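Local coordinates for O-methyltransferase family 2 (Planctopirus limnophila, PDB 5I2H), which probably transfers a methyl group from S-adenosyl-L-methionine to hydroxyl groups of small molecules, and binds the flavone apigenin in this crystal form, at residues 5-10 and 240-245; 298-303 and 350-355. All blocks are in the same frame, centred on the assembly; numbering follows the deposited sequence. Where two conformers were deposited one is given.

Contact 1 of 2, residues 5-10 and 240-245; sequences AVKDAL and EQTGVR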
ATOM      1  N   ALA A   5      15.624 -15.164 -35.743  1.00 41.68           N
ATOM      2  CA  ALA A   5      15.492 -14.109 -34.736  1.00 37.58           C
ATOM      3  C   ALA A   5      15.814 -14.660 -33.353  1.00 33.41           C
ATOM      4  O   ALA A   5      15.425 -15.788 -33.013  1.00 33.83           O
ATOM      5  CB  ALA A   5      14.081 -13.517 -34.730  1.00 37.60           C
ATOM      6  N   VAL A   6      16.532 -13.869 -32.552  1.00 25.63           N
ATOM      7  CA  VAL A   6      16.928 -14.317 -31.223  1.00 20.65           C
ATOM      8  C   VAL A   6      16.525 -13.249 -30.207  1.00 15.43           C
ATOM      9  O   VAL A   6      16.980 -12.102 -30.283  1.00 16.62           O
ATOM     10  CB  VAL A   6      18.431 -14.642 -31.126  1.00 22.28           C
ATOM     11  CG1 VAL A   6      18.813 -14.998 -29.681  1.00 22.21           C
ATOM     12  CG2 VAL A   6      18.783 -15.839 -31.994  1.00 23.88           C
ATOM     13  N   LYS A   7      15.662 -13.632 -29.266  1.00 11.68           N
ATOM     14  CA  LYS A   7      15.272 -12.764 -28.161  1.00 11.58           C
ATOM     15  C   LYS A   7      16.462 -12.537 -27.240  1.00 12.80           C
ATOM     16  O   LYS A   7      17.082 -13.499 -26.769  1.00 13.28           O
ATOM     17  CB  LYS A   7      14.109 -13.399 -27.398  1.00 11.39           C
ATOM     18  CG  LYS A   7      13.576 -12.554 -26.261  1.00 11.76           C
ATOM     19  CD  LYS A   7      12.331 -13.193 -25.620  1.00 12.86           C
ATOM     20  CE  LYS A   7      11.850 -12.314 -24.461  1.00 12.92           C
ATOM     21  NZ  LYS A   7      11.424 -10.979 -24.996  1.00 13.08           N
ATOM     22  N   ASP A   8      16.765 -11.265 -26.971  1.00 12.00           N
ATOM     23  CA  ASP A   8      17.929 -10.871 -26.172  1.00 13.96           C
ATOM     24  C   ASP A   8      17.590 -10.942 -24.686  1.00 12.79           C
ATOM     25  O   ASP A   8      16.797 -10.135 -24.199  1.00 17.16           O
ATOM     26  CB  ASP A   8      18.339  -9.459 -26.574  1.00 15.73           C
ATOM     27  CG  ASP A   8      19.639  -8.988 -25.915  1.00 18.65           C
ATOM     28  OD1 ASP A   8      20.163  -9.625 -24.972  1.00 18.99           O
ATOM     29  OD2 ASP A   8      20.156  -7.946 -26.385  1.00 22.55           O
ATOM     30  N   ALA A   9      18.185 -11.892 -23.953  1.00 10.09           N
ATOM     31  CA  ALA A   9      17.928 -12.020 -22.520  1.00  9.83           C
ATOM     32  C   ALA A   9      18.993 -11.330 -21.672  1.00 10.75           C
ATOM     33  O   ALA A   9      18.938 -11.418 -20.429  1.00 12.13           O
ATOM     34  CB  ALA A   9      17.827 -13.506 -22.110  1.00 10.70           C
ATOM     35  N   LEU A  10      19.952 -10.635 -22.306  1.00 10.51           N
ATOM     36  CA  LEU A  10      21.041  -9.988 -21.577  1.00  9.24           C
ATOM     37  C   LEU A  10      20.910  -8.480 -21.490  1.00 11.15           C
ATOM     38  O   LEU A  10      21.530  -7.871 -20.602  1.00 12.95           O
ATOM     39  CB  LEU A  10      22.395 -10.318 -22.219  1.00 10.60           C
ATOM     40  CG  LEU A  10      22.762 -11.808 -22.132  1.00 12.12           C
ATOM     41  CD1 LEU A  10      24.056 -12.075 -22.883  1.00 14.63           C
ATOM     42  CD2 LEU A  10      22.865 -12.304 -20.674  1.00 12.67           C
ATOM     43  N   GLU A 240      13.264 -21.686 -27.384  1.00 10.36           N
ATOM     44  CA  GLU A 240      13.331 -21.444 -28.826  1.00 12.45           C
ATOM     45  C   GLU A 240      13.492 -19.961 -29.130  1.00 11.84           C
ATOM     46  O   GLU A 240      14.302 -19.574 -29.989  1.00 16.01           O
ATOM     47  CB  GLU A 240      12.088 -21.996 -29.541  1.00 15.39           C
ATOM     48  CG  GLU A 240      11.859 -23.487 -29.380  1.00 19.46           C
ATOM     49  CD  GLU A 240      12.734 -24.360 -30.247  1.00 24.95           C
ATOM     50  OE1 GLU A 240      13.592 -23.828 -31.010  1.00 27.41           O
ATOM     51  OE2 GLU A 240      12.526 -25.603 -30.190  1.00 27.53           O
ATOM     52  N   GLN A 241      12.739 -19.112 -28.434  1.00 10.22           N
ATOM     53  CA  GLN A 241      12.828 -17.687 -28.699  1.00 11.05           C
ATOM     54  C   GLN A 241      14.222 -17.154 -28.421  1.00 10.50           C
ATOM     55  O   GLN A 241      14.725 -16.314 -29.176  1.00 12.24           O
ATOM     56  CB  GLN A 241      11.814 -16.931 -27.856  1.00 11.39           C
ATOM     57  CG  GLN A 241      10.372 -17.190 -28.237  1.00 11.92           C
ATOM     58  CD  GLN A 241       9.439 -16.372 -27.382  1.00 11.59           C
ATOM     59  OE1 GLN A 241       9.838 -15.333 -26.843  1.00 14.30           O
ATOM     60  NE2 GLN A 241       8.194 -16.825 -27.246  1.00 10.76           N
ATOM     61  N   THR A 242      14.857 -17.615 -27.333  1.00 11.70           N
ATOM     62  CA  THR A 242      16.148 -17.078 -26.922  1.00 11.54           C
ATOM     63  C   THR A 242      17.305 -17.804 -27.600  1.00 11.35           C
ATOM     64  O   THR A 242      18.462 -17.449 -27.354  1.00 12.57           O
ATOM     65  CB  THR A 242      16.319 -17.145 -25.388  1.00 11.32           C
ATOM     66  OG1 THR A 242      16.135 -18.498 -24.946  1.00 11.17           O
ATOM     67  CG2 THR A 242      15.300 -16.219 -24.680  1.00 11.65           C
ATOM     68  N   GLY A 243      17.021 -18.798 -28.450  1.00 11.12           N
ATOM     69  CA  GLY A 243      18.058 -19.455 -29.226  1.00 12.49           C
ATOM     70  C   GLY A 243      19.006 -20.339 -28.441  1.00 14.15           C
ATOM     71  O   GLY A 243      20.107 -20.612 -28.920  1.00 15.87           O
ATOM     72  N   VAL A 244      18.612 -20.809 -27.256  1.00 12.56           N
ATOM     73  CA  VAL A 244      19.465 -21.668 -26.443  1.00 11.97           C
ATOM     74  C   VAL A 244      18.908 -23.085 -26.357  1.00 13.58           C
ATOM     75  O   VAL A 244      19.428 -23.918 -25.593  1.00 13.12           O
ATOM     76  CB  VAL A 244      19.699 -21.077 -25.042  1.00 11.31           C
ATOM     77  CG1 VAL A 244      20.392 -19.695 -25.154  1.00 11.59           C
ATOM     78  CG2 VAL A 244      18.378 -21.005 -24.288  1.00 12.51           C
ATOM     79  N   ARG A 245      17.890 -23.389 -27.162  1.00 12.39           N
ATOM     80  CA  ARG A 245      17.208 -24.683 -27.094  1.00 15.06           C
ATOM     81  C   ARG A 245      18.167 -25.874 -27.195  1.00 16.73           C
ATOM     82  O   ARG A 245      17.979 -26.894 -26.510  1.00 16.93           O
ATOM     83  CB  ARG A 245      16.174 -24.721 -28.217  1.00 17.86           C
ATOM     84  CG  ARG A 245      15.607 -26.045 -28.610  1.00 20.73           C
ATOM     85  CD  ARG A 245      14.557 -26.423 -27.658  1.00 21.31           C
ATOM     86  NE  ARG A 245      15.138 -27.139 -26.548  1.00 22.48           N
ATOM     87  CZ  ARG A 245      14.425 -27.867 -25.712  1.00 20.53           C
ATOM     88  NH1 ARG A 245      15.028 -28.529 -24.703  1.00 17.76           N
ATOM     89  NH2 ARG A 245      13.110 -27.906 -25.894  1.00 20.00           N
TER
HETATM   90  O   HOH W   1      15.820 -18.244 -31.957  1.00 37.84           O

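Contact 2 of 2, residues 298-303 and 350-355; sequences LIHDVL and IPTSAH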
ATOM      1  N   LEU A 298      23.284 -21.774  -5.829  1.00  7.55           N
ATOM      2  CA  LEU A 298      22.888 -20.389  -6.101  1.00  8.36           C
ATOM      3  C   LEU A 298      21.487 -20.195  -5.552  1.00  8.88           C
ATOM      4  O   LEU A 298      20.519 -20.754  -6.089  1.00 10.35           O
ATOM      5  CB  LEU A 298      22.918 -20.099  -7.600  1.00  7.04           C
ATOM      6  CG  LEU A 298      24.229 -20.472  -8.312  1.00  9.30           C
ATOM      7  CD1 LEU A 298      24.041 -20.332  -9.839  1.00  9.68           C
ATOM      8  CD2 LEU A 298      25.483 -19.769  -7.803  1.00 13.16           C
ATOM      9  N   ILE A 299      21.362 -19.407  -4.489  1.00  8.42           N
ATOM     10  CA  ILE A 299      20.043 -19.068  -3.952  1.00  8.15           C
ATOM     11  C   ILE A 299      19.744 -17.650  -4.402  1.00  9.99           C
ATOM     12  O   ILE A 299      20.535 -16.735  -4.134  1.00 12.28           O
ATOM     13  CB  ILE A 299      20.007 -19.190  -2.414  1.00  8.01           C
ATOM     14  CG1 ILE A 299      20.146 -20.662  -2.002  1.00  9.98           C
ATOM     15  CG2 ILE A 299      18.724 -18.597  -1.856  1.00  9.63           C
ATOM     16  CD1 ILE A 299      20.412 -20.831  -0.502  1.00 10.74           C
ATOM     17  N   HIS A 300      18.621 -17.459  -5.102  1.00  8.45           N
ATOM     18  CA  HIS A 300      18.238 -16.137  -5.590  1.00  7.67           C
ATOM     19  C   HIS A 300      16.902 -15.791  -4.957  1.00  8.39           C
ATOM     20  O   HIS A 300      15.906 -16.463  -5.216  1.00 10.51           O
ATOM     21  CB  HIS A 300      18.164 -16.117  -7.118  1.00  8.20           C
ATOM     22  CG  HIS A 300      17.848 -14.773  -7.700  1.00  8.94           C
ATOM     23  ND1 HIS A 300      16.813 -14.590  -8.591  1.00 12.43           N
ATOM     24  CD2 HIS A 300      18.422 -13.550  -7.527  1.00  8.73           C
ATOM     25  CE1 HIS A 300      16.759 -13.311  -8.944  1.00 12.66           C
ATOM     26  NE2 HIS A 300      17.721 -12.663  -8.316  1.00 11.49           N
ATOM     27  N   ASP A 301      16.882 -14.786  -4.082  1.00  7.82           N
ATOM     28  CA  ASP A 301      15.655 -14.540  -3.341  1.00  7.79           C
ATOM     29  C   ASP A 301      15.725 -13.129  -2.779  1.00  8.60           C
ATOM     30  O   ASP A 301      16.698 -12.392  -3.011  1.00  9.88           O
ATOM     31  CB  ASP A 301      15.456 -15.615  -2.245  1.00  9.06           C
ATOM     32  CG  ASP A 301      13.995 -15.974  -2.066  1.00 10.75           C
ATOM     33  OD1 ASP A 301      13.232 -15.070  -1.663  1.00 10.33           O
ATOM     34  OD2 ASP A 301      13.609 -17.120  -2.390  1.00 12.60           O
ATOM     35  N   VAL A 302      14.655 -12.732  -2.098  1.00  9.02           N
ATOM     36  CA  VAL A 302      14.664 -11.445  -1.413  1.00  8.48           C
ATOM     37  C   VAL A 302      15.217 -11.670  -0.008  1.00 11.66           C
ATOM     38  O   VAL A 302      15.346 -12.821   0.444  1.00 12.74           O
ATOM     39  CB  VAL A 302      13.261 -10.807  -1.378  1.00  9.48           C
ATOM     40  CG1 VAL A 302      12.810 -10.465  -2.800  1.00 11.28           C
ATOM     41  CG2 VAL A 302      12.237 -11.742  -0.637  1.00 10.48           C
ATOM     42  N   LEU A 303      15.557 -10.589   0.689  1.00 10.17           N
ATOM     43  CA  LEU A 303      16.133 -10.697   2.029  1.00 11.38           C
ATOM     44  C   LEU A 303      15.453  -9.755   3.009  1.00  9.86           C
ATOM     45  O   LEU A 303      15.409  -8.542   2.775  1.00 13.02           O
ATOM     46  CB  LEU A 303      17.622 -10.381   2.014  1.00 11.38           C
ATOM     47  CG  LEU A 303      18.477 -11.335   1.183  1.00 12.82           C
ATOM     48  CD1 LEU A 303      19.930 -10.759   1.100  1.00 16.32           C
ATOM     49  CD2 LEU A 303      18.452 -12.757   1.740  1.00 13.99           C
ATOM     50  N   ILE A 350      25.122 -10.963  -3.659  1.00 12.91           N
ATOM     51  CA  ILE A 350      25.237  -9.951  -4.701  1.00 14.35           C
ATOM     52  C   ILE A 350      23.845  -9.495  -5.127  1.00 14.87           C
ATOM     53  O   ILE A 350      23.047 -10.310  -5.597  1.00 14.32           O
ATOM     54  CB  ILE A 350      26.004 -10.457  -5.935  1.00 18.31           C
ATOM     55  CG1 ILE A 350      27.354 -11.075  -5.551  1.00 22.38           C
ATOM     56  CG2 ILE A 350      26.127  -9.329  -6.948  1.00 21.75           C
ATOM     57  CD1 ILE A 350      28.006 -11.810  -6.715  1.00 25.85           C
ATOM     58  N   PRO A 351      23.521  -8.209  -5.036  1.00 14.41           N
ATOM     59  CA  PRO A 351      22.184  -7.756  -5.448  1.00 13.69           C
ATOM     60  C   PRO A 351      21.954  -7.946  -6.944  1.00 14.67           C
ATOM     61  O   PRO A 351      22.867  -7.777  -7.760  1.00 15.30           O
ATOM     62  CB  PRO A 351      22.177  -6.267  -5.083  1.00 14.42           C
ATOM     63  CG  PRO A 351      23.352  -6.078  -4.149  1.00 18.37           C
ATOM     64  CD  PRO A 351      24.347  -7.127  -4.476  1.00 16.30           C
ATOM     65  N   THR A 352      20.709  -8.299  -7.291  1.00 10.72           N
ATOM     66  CA  THR A 352      20.285  -8.356  -8.688  1.00  9.73           C
ATOM     67  C   THR A 352      19.356  -7.177  -8.934  1.00 12.31           C
ATOM     68  O   THR A 352      19.831  -6.035  -9.062  1.00 16.43           O
ATOM     69  CB  THR A 352      19.700  -9.737  -9.021  1.00 10.36           C
ATOM     70  OG1 THR A 352      18.567  -9.997  -8.189  1.00  9.75           O
ATOM     71  CG2 THR A 352      20.788 -10.862  -8.787  1.00 11.43           C
ATOM     72  N   SER A 353      18.043  -7.405  -9.050  0.73 11.45           N
ATOM     73  CA  SER A 353      17.082  -6.305  -9.141  0.73 12.96           C
ATOM     74  C   SER A 353      15.763  -6.776  -8.543  0.73 12.75           C
ATOM     75  O   SER A 353      15.630  -7.933  -8.138  0.73 13.19           O
ATOM     76  CB  SER A 353      16.869  -5.828 -10.583  0.73 16.11           C
ATOM     77  OG  SER A 353      15.980  -4.715 -10.578  0.73 16.06           O
ATOM     78  N   ALA A 354      14.783  -5.867  -8.491  1.00 13.15           N
ATOM     79  CA  ALA A 354      13.483  -6.148  -7.878  1.00 13.50           C
ATOM     80  C   ALA A 354      13.658  -6.750  -6.485  1.00 12.38           C
ATOM     81  O   ALA A 354      12.971  -7.697  -6.096  1.00 14.53           O
ATOM     82  CB  ALA A 354      12.620  -7.052  -8.772  1.00 15.20           C
ATOM     83  N   HIS A 355      14.601  -6.198  -5.724  1.00  9.38           N
ATOM     84  CA  HIS A 355      14.951  -6.634  -4.372  1.00 10.45           C
ATOM     85  C   HIS A 355      15.616  -8.009  -4.317  1.00 10.09           C
ATOM     86  O   HIS A 355      15.798  -8.552  -3.216  1.00 12.37           O
ATOM     87  CB  HIS A 355      13.724  -6.583  -3.447  1.00 14.03           C
ATOM     88  CG  HIS A 355      13.128  -5.212  -3.339  1.00 17.37           C
ATOM     89  ND1 HIS A 355      13.885  -4.101  -3.023  1.00 21.11           N
ATOM     90  CD2 HIS A 355      11.867  -4.764  -3.543  1.00 19.06           C
ATOM     91  CE1 HIS A 355      13.106  -3.032  -3.012  1.00 21.41           C
ATOM     92  NE2 HIS A 355      11.880  -3.406  -3.326  1.00 20.02           N
TER
HETATM   93  O   HOH W   2      15.591  -7.987  -0.665  1.00 17.99           O

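Contact 1 of 2, residues 5-10 and 240-245
The irregular N-terminal segment 5-10 runs past the C-terminal end of helix 229-241, closest where the CA atoms of K7 and T242 lie 4.6 Å apart. One direct hydrogen bond joins the two: K7 N donates to Q241 O at 2.8 Å, nearly straight at 170°, although the donor sits above the carbonyl plane. Next to it a water donates to both A5 O (2.7 Å) and E240 O. Carbonyls of the last helical turn thus receive donors from outside the helix.

G243 is the first residue to leave helical phi/psi, and its positive phi (71°) belongs to a Schellman motif; glycine takes this backbone shape easily. V6 holds CG1 anti to its backbone N, which sets that methyl against T242 O at 3.4 Å. K7 starts toward the helix and then runs alongside Q241, both side chains pointing the same way, with the K7 CD methylene 3.5 Å from Q241 OE1. The K7 chain is extended until it bends at chi4 (63°). Lysine suits this place because its methylenes lie along Q241 while the ammonium reaches the W170 ring in a cation-pi contact; Q241 NE2 is bonded to E237. T242 turns OG1 back to L238 O, so its buried hydroxyl has a partner within the last turn, leaving CG2 to meet K7 CB at 4.1 Å.

Q216 of helix 209-217 gives its NE2 to K7 O and T242 O and accepts from A9 N, so it bridges both segments; P103 of the second subunit packs on K7. The N-terminal segment is thus joined to the helix end at the surface, where K7 N, a water and Q216 NE2 satisfy backbone carbonyls of both.

Contact 2 of 2, residues 298-303 and 350-355
This is a partly buried polar and van der Waals contact between the C-terminal end of strand 296-301, with the residues after it, and the loop after strand 345-351, at one end of the central sheet. The two strands are not neighbours, since 357-362 runs between them; with no backbone-to-backbone N-H...O bond, the segments meet through side chains, a water and the H355 carbonyl. H300, with CG anti to its backbone N (chi1 -177°), reaches tip to tip with T352: NE2 and OG1 are hydrogen-bonded at 2.8 Å, the hydroxyl lying in the ring plane. ND1 is bonded to S269 OG, so both ring nitrogens are gripped and the ring's rotation is set. F176 meets this ring edge-to-face. Histidine suits a buried site needing two polar ends on a flat group.

The sheet has the 3-2-1-4-5-7-6 order of the Rossmann-like class I methyltransferases. V302 turns CG1 onto H355 O (3.6 Å), and its CA-H points at the same oxygen. A water donates to H355 O at 2.6 Å and accepts from L303 N. D301 OD1 accepts from V302 N through its anti lone pair and from H273 ND1, a residue of the apigenin pocket.

Contact 1 lies at the surface, its centre about 26 Å from that of the chain, whereas contact 2 is partly buried, its centre about 9 Å from it; the two contact centres are about 23 Å apart. Neither shares a helix or strand with the other, yet helices 154-179 and 209-217 border both, through W170 and Q216 at contact 1 and V172 and Y210 at contact 2. Contact 1 fastens a chain terminus to a helix end and also feels the second subunit; contact 2 joins a strand end to a loop within one subunit. Direct bonding is backbone to backbone in the former, side chain to side chain in the latter, each with a bridging water.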